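Local coordinates for protein fatty acid synthase 1, isoform A (Drosophila melanogaster, PDB 6FN6) that probably carries out the de novo synthesis of long-chain fatty acids, this chain holding its modifying region with dehydratase, enoylreductase and ketoreductase domains, at residues R154-T157 with V158-G162; L164-V167 with D168-S172; F173-T176 with M177-S181. All coordinates share one frame; numbering follows the deposited sequence.

Contact 1. Residues R154-T157 with V158-G162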
loop_
_atom_site.group_PDB
_atom_site.type_symbol
_atom_site.label_atom_id
_atom_site.label_comp_id
_atom_site.label_asym_id
_atom_site.label_seq_id
_atom_site.Cartn_x
_atom_site.Cartn_y
_atom_site.Cartn_z
ATOM N N ARG A 154 -40.743 2.100 4.534
ATOM C CA ARG A 154 -41.067 1.115 3.508
ATOM C C ARG A 154 -39.839 0.533 2.805
ATOM O O ARG A 154 -38.815 1.198 2.655
ATOM C CB ARG A 154 -41.992 1.763 2.476
ATOM C CG ARG A 154 -42.574 0.817 1.439
ATOM C CD ARG A 154 -43.788 1.425 0.741
ATOM N NE ARG A 154 -44.874 1.722 1.678
ATOM C CZ ARG A 154 -45.186 2.935 2.132
ATOM N NH1 ARG A 154 -44.496 4.007 1.756
ATOM N NH2 ARG A 154 -46.197 3.074 2.978
ATOM N N SER A 155 -39.961 -0.724 2.389
ATOM C CA SER A 155 -38.931 -1.397 1.606
ATOM C C SER A 155 -39.540 -2.543 0.812
ATOM O O SER A 155 -40.451 -3.218 1.287
ATOM C CB SER A 155 -37.820 -1.932 2.508
ATOM O OG SER A 155 -36.976 -2.821 1.793
ATOM N N ASP A 156 -39.031 -2.775 -0.392
ATOM C CA ASP A 156 -39.457 -3.927 -1.171
ATOM C C ASP A 156 -38.765 -5.180 -0.635
ATOM O O ASP A 156 -37.834 -5.093 0.167
ATOM C CB ASP A 156 -39.164 -3.718 -2.661
ATOM C CG ASP A 156 -37.683 -3.609 -2.964
ATOM O OD1 ASP A 156 -36.890 -3.343 -2.036
ATOM O OD2 ASP A 156 -37.313 -3.779 -4.145
ATOM N N THR A 157 -39.233 -6.343 -1.071
ATOM C CA THR A 157 -38.808 -7.609 -0.483
ATOM C C THR A 157 -37.296 -7.838 -0.572
ATOM O O THR A 157 -36.726 -8.531 0.268
ATOM C CB THR A 157 -39.536 -8.804 -1.142
ATOM O OG1 THR A 157 -39.028 -10.032 -0.608
ATOM C CG2 THR A 157 -39.351 -8.795 -2.647
ATOM N N VAL A 158 -36.648 -7.265 -1.582
ATOM C CA VAL A 158 -35.203 -7.439 -1.746
ATOM C C VAL A 158 -34.426 -6.198 -1.319
ATOM O O VAL A 158 -33.195 -6.177 -1.391
ATOM C CB VAL A 158 -34.844 -7.801 -3.201
ATOM C CG1 VAL A 158 -35.429 -9.159 -3.570
ATOM C CG2 VAL A 158 -35.321 -6.713 -4.168
ATOM N N ALA A 159 -35.137 -5.173 -0.858
ATOM C CA ALA A 159 -34.502 -3.933 -0.420
ATOM C C ALA A 159 -33.662 -3.316 -1.540
ATOM O O ALA A 159 -32.502 -2.957 -1.339
ATOM C CB ALA A 159 -33.640 -4.186 0.808
ATOM N N SER A 160 -34.259 -3.204 -2.723
ATOM C CA SER A 160 -33.630 -2.511 -3.837
ATOM C C SER A 160 -34.144 -1.079 -3.883
ATOM O O SER A 160 -33.438 -0.162 -4.299
ATOM C CB SER A 160 -33.911 -3.229 -5.156
ATOM O OG SER A 160 -35.293 -3.209 -5.462
ATOM N N THR A 161 -35.389 -0.902 -3.454
ATOM C CA THR A 161 -35.986 0.421 -3.331
ATOM C C THR A 161 -36.782 0.493 -2.032
ATOM O O THR A 161 -37.156 -0.535 -1.467
ATOM C CB THR A 161 -36.895 0.754 -4.529
ATOM O OG1 THR A 161 -37.353 2.108 -4.420
ATOM C CG2 THR A 161 -38.092 -0.182 -4.579
ATOM N N GLY A 162 -37.020 1.707 -1.549
ATOM C CA GLY A 162 -37.771 1.902 -0.323
ATOM C C GLY A 162 -37.944 3.370 0.006
ATOM O O GLY A 162 -37.712 4.234 -0.843
#

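Contact 2. Residues L164-V167 with D168-S172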
loop_
_atom_site.group_PDB
_atom_site.type_symbol
_atom_site.label_atom_id
_atom_site.label_comp_id
_atom_site.label_asym_id
_atom_site.label_seq_id
_atom_site.Cartn_x
_atom_site.Cartn_y
_atom_site.Cartn_z
ATOM N N LEU A 164 -37.514 6.442 3.339
ATOM C CA LEU A 164 -37.006 6.824 4.653
ATOM C C LEU A 164 -37.663 8.126 5.098
ATOM O O LEU A 164 -37.792 9.060 4.310
ATOM C CB LEU A 164 -35.483 6.985 4.616
ATOM C CG LEU A 164 -34.710 5.939 3.806
ATOM C CD1 LEU A 164 -33.248 6.331 3.670
ATOM C CD2 LEU A 164 -34.840 4.569 4.446
ATOM N N GLN A 165 -38.073 8.193 6.360
ATOM C CA GLN A 165 -38.727 9.394 6.869
ATOM C C GLN A 165 -37.691 10.465 7.191
ATOM O O GLN A 165 -36.500 10.176 7.295
ATOM C CB GLN A 165 -39.566 9.074 8.111
ATOM C CG GLN A 165 -38.781 8.522 9.285
ATOM C CD GLN A 165 -39.676 8.146 10.452
ATOM O OE1 GLN A 165 -40.796 7.680 10.259
ATOM N NE2 GLN A 165 -39.187 8.351 11.669
ATOM N N TRP A 166 -38.154 11.705 7.322
ATOM C CA TRP A 166 -37.282 12.827 7.644
ATOM C C TRP A 166 -37.808 13.577 8.859
ATOM O O TRP A 166 -38.919 14.110 8.834
ATOM C CB TRP A 166 -37.162 13.783 6.457
ATOM C CG TRP A 166 -36.380 15.016 6.783
ATOM C CD1 TRP A 166 -36.873 16.272 6.979
ATOM C CD2 TRP A 166 -34.962 15.108 6.962
ATOM N NE1 TRP A 166 -35.848 17.142 7.265
ATOM C CE2 TRP A 166 -34.665 16.451 7.259
ATOM C CE3 TRP A 166 -33.916 14.184 6.898
ATOM C CZ2 TRP A 166 -33.365 16.894 7.490
ATOM C CZ3 TRP A 166 -32.625 14.626 7.130
ATOM C CH2 TRP A 166 -32.361 15.967 7.422
ATOM N N VAL A 167 -37.009 13.611 9.922
ATOM C CA VAL A 167 -37.396 14.289 11.152
ATOM C C VAL A 167 -36.369 15.358 11.517
ATOM O O VAL A 167 -36.084 15.576 12.692
ATOM C CB VAL A 167 -37.571 13.284 12.309
ATOM C CG1 VAL A 167 -38.719 12.334 12.014
ATOM C CG2 VAL A 167 -36.282 12.503 12.550
ATOM N N ASP A 168 -35.836 16.036 10.504
ATOM C CA ASP A 168 -34.853 17.093 10.714
ATOM C C ASP A 168 -33.682 16.575 11.548
ATOM O O ASP A 168 -33.247 17.226 12.498
ATOM C CB ASP A 168 -35.499 18.299 11.400
ATOM C CG ASP A 168 -34.631 19.544 11.332
ATOM O OD1 ASP A 168 -33.949 19.743 10.303
ATOM O OD2 ASP A 168 -34.630 20.323 12.308
ATOM N N ASN A 169 -33.178 15.399 11.182
ATOM C CA ASN A 169 -32.081 14.762 11.903
ATOM C C ASN A 169 -31.220 13.952 10.933
ATOM O O ASN A 169 -31.613 12.874 10.493
ATOM C CB ASN A 169 -32.627 13.868 13.021
ATOM C CG ASN A 169 -31.528 13.254 13.877
ATOM O OD1 ASN A 169 -30.627 12.587 13.368
ATOM N ND2 ASN A 169 -31.607 13.468 15.185
ATOM N N TRP A 170 -30.040 14.475 10.610
ATOM C CA TRP A 170 -29.165 13.847 9.622
ATOM C C TRP A 170 -28.578 12.528 10.111
ATOM O O TRP A 170 -28.394 11.603 9.322
ATOM C CB TRP A 170 -28.036 14.803 9.230
ATOM C CG TRP A 170 -28.502 15.975 8.423
ATOM C CD1 TRP A 170 -28.920 17.186 8.894
ATOM C CD2 TRP A 170 -28.608 16.042 6.995
ATOM N NE1 TRP A 170 -29.274 18.003 7.847
ATOM C CE2 TRP A 170 -29.091 17.325 6.673
ATOM C CE3 TRP A 170 -28.336 15.143 5.962
ATOM C CZ2 TRP A 170 -29.310 17.728 5.357
ATOM C CZ3 TRP A 170 -28.554 15.546 4.658
ATOM C CH2 TRP A 170 -29.035 16.827 4.367
ATOM N N ILE A 171 -28.275 12.442 11.401
ATOM C CA ILE A 171 -27.693 11.222 11.952
ATOM C C ILE A 171 -28.654 10.052 11.768
ATOM O O ILE A 171 -28.287 9.020 11.205
ATOM C CB ILE A 171 -27.317 11.405 13.435
ATOM C CG1 ILE A 171 -26.212 12.457 13.568
ATOM C CG2 ILE A 171 -26.888 10.065 14.056
ATOM C CD1 ILE A 171 -25.880 12.845 14.998
ATOM N N SER A 172 -29.888 10.212 12.229
ATOM C CA SER A 172 -30.869 9.139 12.131
ATOM C C SER A 172 -31.131 8.801 10.669
ATOM O O SER A 172 -31.186 7.629 10.295
ATOM C CB SER A 172 -32.175 9.523 12.831
ATOM O OG SER A 172 -32.963 10.382 12.025
#

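Contact 3. Residues F173-T176 with M177-S181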
loop_
_atom_site.group_PDB
_atom_site.type_symbol
_atom_site.label_atom_id
_atom_site.label_comp_id
_atom_site.label_asym_id
_atom_site.label_seq_id
_atom_site.Cartn_x
_atom_site.Cartn_y
_atom_site.Cartn_z
ATOM N N PHE A 173 -31.292 9.831 9.846
ATOM C CA PHE A 173 -31.628 9.625 8.445
ATOM C C PHE A 173 -30.543 8.844 7.711
ATOM O O PHE A 173 -30.833 7.865 7.022
ATOM C CB PHE A 173 -31.860 10.961 7.745
ATOM C CG PHE A 173 -32.063 10.831 6.268
ATOM C CD1 PHE A 173 -33.300 10.484 5.755
ATOM C CD2 PHE A 173 -31.014 11.040 5.390
ATOM C CE1 PHE A 173 -33.489 10.354 4.394
ATOM C CE2 PHE A 173 -31.198 10.912 4.028
ATOM C CZ PHE A 173 -32.436 10.568 3.529
ATOM N N MET A 174 -29.295 9.278 7.853
ATOM C CA MET A 174 -28.192 8.604 7.184
ATOM C C MET A 174 -28.015 7.194 7.742
ATOM O O MET A 174 -27.603 6.287 7.023
ATOM C CB MET A 174 -26.897 9.415 7.320
ATOM C CG MET A 174 -26.849 10.633 6.393
ATOM S SD MET A 174 -25.199 11.323 6.136
ATOM C CE MET A 174 -24.840 12.002 7.757
ATOM N N ASP A 175 -28.333 7.004 9.019
ATOM C CA ASP A 175 -28.257 5.674 9.619
ATOM C C ASP A 175 -29.251 4.718 8.963
ATOM O O ASP A 175 -28.914 3.575 8.670
ATOM C CB ASP A 175 -28.516 5.735 11.124
ATOM C CG ASP A 175 -28.327 4.388 11.801
ATOM O OD1 ASP A 175 -27.293 3.735 11.556
ATOM O OD2 ASP A 175 -29.213 3.977 12.578
ATOM N N THR A 176 -30.476 5.183 8.735
ATOM C CA THR A 176 -31.496 4.344 8.110
ATOM C C THR A 176 -31.079 3.942 6.696
ATOM O O THR A 176 -31.519 2.914 6.184
ATOM C CB THR A 176 -32.873 5.045 8.066
ATOM O OG1 THR A 176 -32.753 6.325 7.437
ATOM C CG2 THR A 176 -33.425 5.217 9.471
ATOM N N MET A 177 -30.241 4.757 6.062
ATOM C CA MET A 177 -29.671 4.396 4.765
ATOM C C MET A 177 -28.750 3.182 4.911
ATOM O O MET A 177 -28.704 2.321 4.036
ATOM C CB MET A 177 -28.901 5.568 4.156
ATOM C CG MET A 177 -29.754 6.794 3.862
ATOM S SD MET A 177 -28.824 8.140 3.089
ATOM C CE MET A 177 -28.332 7.375 1.549
ATOM N N LEU A 178 -28.011 3.123 6.016
ATOM C CA LEU A 178 -27.145 1.980 6.289
ATOM C C LEU A 178 -27.972 0.762 6.683
ATOM O O LEU A 178 -27.662 -0.365 6.296
ATOM C CB LEU A 178 -26.139 2.305 7.396
ATOM C CG LEU A 178 -25.270 3.548 7.202
ATOM C CD1 LEU A 178 -24.195 3.609 8.277
ATOM C CD2 LEU A 178 -24.651 3.579 5.815
ATOM N N GLN A 179 -29.024 0.994 7.462
ATOM C CA GLN A 179 -29.948 -0.069 7.822
ATOM C C GLN A 179 -30.495 -0.697 6.550
ATOM O O GLN A 179 -30.578 -1.918 6.425
ATOM C CB GLN A 179 -31.093 0.462 8.683
ATOM C CG GLN A 179 -30.667 1.073 10.000
ATOM C CD GLN A 179 -31.845 1.623 10.777
ATOM O OE1 GLN A 179 -32.996 1.444 10.382
ATOM N NE2 GLN A 179 -31.564 2.300 11.883
ATOM N N PHE A 180 -30.875 0.157 5.610
ATOM C CA PHE A 180 -31.498 -0.292 4.376
ATOM C C PHE A 180 -30.570 -1.186 3.564
ATOM O O PHE A 180 -31.009 -2.163 2.955
ATOM C CB PHE A 180 -31.932 0.909 3.534
ATOM C CG PHE A 180 -32.666 0.528 2.289
ATOM C CD1 PHE A 180 -34.017 0.230 2.332
ATOM C CD2 PHE A 180 -32.006 0.459 1.078
ATOM C CE1 PHE A 180 -34.695 -0.129 1.186
ATOM C CE2 PHE A 180 -32.675 0.104 -0.069
ATOM C CZ PHE A 180 -34.022 -0.191 -0.017
ATOM N N SER A 181 -29.289 -0.840 3.548
ATOM C CA SER A 181 -28.290 -1.619 2.826
ATOM C C SER A 181 -28.078 -2.981 3.480
ATOM O O SER A 181 -27.777 -3.965 2.808
ATOM C CB SER A 181 -26.969 -0.856 2.766
ATOM O OG SER A 181 -26.006 -1.553 1.995
#

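Contact 1. Residues R154-T157 with V158-G162
Asp156 reaches across the tip of a beta hairpin to gather the chain from Val158 to Thr161 around its carboxylate. Its CB lies 3.9 Å from Thr161 O. From there CG turns into the space between its own backbone N and carbonyl carbon (chi1 64°), which swings the carboxylate in over the turn. OD1 accepts two backbone N-H groups: Ser160 N, 2.7 Å from OD1, comes in on the syn lone pair, whereas Thr161 N, 3.2 Å from OD1, approaches from above the carboxylate plane along a nearly straight bond (162°). OD2 accepts the hydroxyl of Ser160 and, beyond the hairpin, the backbone N of Ser123. The methyl CG2 of Val158 rests 3.5 Å from this same OD2, and CG2 of Thr161 also lies close by, lending the carboxylate an apolar flank. Both oxygens are thus occupied, which should hold the buried group fixed in rotation.

The main chain of Asp156 works as well. Its N donates to Thr161 O at 3.1 Å and 169°, the last backbone rung before the turn. Asp156 O takes Ala159 N from above its carbonyl plane, closing a type I beta turn, and also accepts the hydroxyl of Ser155 on an in-plane lone pair. That hydroxyl sits 3.5 Å from Ala159 CA, so Ser155 OG props the turn from the face where Phe180 packs. One step down the ladder, Ser155 and Gly162 form a non-hydrogen-bonded pair, their CA atoms 4.0 Å apart. Together these bonds define an antiparallel beta hairpin, strands 152-155 and 161-164, whose side-chain-braced loop contains a type I turn, in the probable C-terminal hotdog fold of the dehydratase.

Contact 2. Residues L164-V167 with D168-S172
Trp166 drives the edge of its six-membered ring into the face of Trp170, with CH2 of Trp166 centred over that indole and 3.6 Å from Trp170 CE2. The planes stand at 77°, a T-shaped pair. Because CG of Trp166 lies anti to its backbone N (chi1 175°), the indole folds back over the following residues, and one face of it covers the backbone N of Asp168, 3.4 Å from Trp166 NE1, and that of Asn169. His206 meets both tryptophans, completing the aromatic cluster. With an alanine at Trp166, the face of Trp170 is likely to lose its edge-on partner and the bend at Asp168 its cover.

The other side is looser. The carboxylate of Asp168 is exposed and only grazes the indole, its OD1 4.0 Å from Trp166 CZ2, and Val167 touches lightly, CG2 lying 3.9 Å from Asn169 CB and 4.0 Å from Ser172 OG. Past this bend Asn169 takes the N-cap position: its OD1 accepts Ser172 N at 2.7 Å in a straight bond (179°), the donor tilted from the amide plane. This is a classic asparagine N-cap, and it starts helix 170-183, the central helix of the probable C-terminal hotdog fold.

Contact 3. Residues F173-T176 with M177-S181
The ring of Phe173 and the sulfur of Met177 meet one helical turn apart, SD lying 3.8 Å from Phe173 CE2 and 4.6 Å from the ring centroid. The approach is oblique, 46° off the ring normal, giving a Met-aromatic contact. Trp166 and His206 each form an edge-to-face pair with the same phenyl ring. The second pair of flat groups is the carboxylate of Asp175 and the amide of Gln179, whose planes are perpendicular. Gln179 NE2 donates to Asp175 OD2 at 3.0 Å, though the position of OD2 is less certain. The amide is anchored independently: NE2 also donates to Phe149 O, while OE1 bonds to Tyr135 OH. Gln179 may thus help to place Asp175, with the reservation on OD2.

The side chain of Gln179 runs extended beyond CG, its CG passing 3.3 Å from Asp175 O, and its OE1 lies 3.9 Å from CG2 of Thr176. The Thr176 hydroxyl turns back along the helix to donate to Phe173 O. Backbone bonds from Gln179 N to Asp175 O and from Phe180 N to Thr176 O, each 2.9 Å, carry the helix through here, while those of Met177 N and Leu178 N are weak. Asp175 is the predicted proton donor of the dehydratase, and its side chain comes within about 3 Å of that of His24, the predicted proton acceptor. The Asp175-Gln179 spacing fits the DxxxQ motif of dehydratase double-hotdog active sites.

The three contacts follow one another along the chain within the dehydratase domain. Contact 1 is partly buried and polar, a turn organised by one carboxylate; contact 2 is also partly buried but aromatic, with a solvent-facing bend; contact 3 is buried throughout and mixes apolar packing with the probable catalytic aspartate. Helix 170-183 is shared by contacts 2 and 3. Leu164 CD1 lies 3.5 Å from Met177 CG, joining the end of the second hairpin strand to that helix. Nearer the C-terminal end of the helix, Phe180 packs on the hairpin, its CE2 3.3 Å from Ala159 O, linking contacts 1 and 3, whose centres are about 12 Å apart.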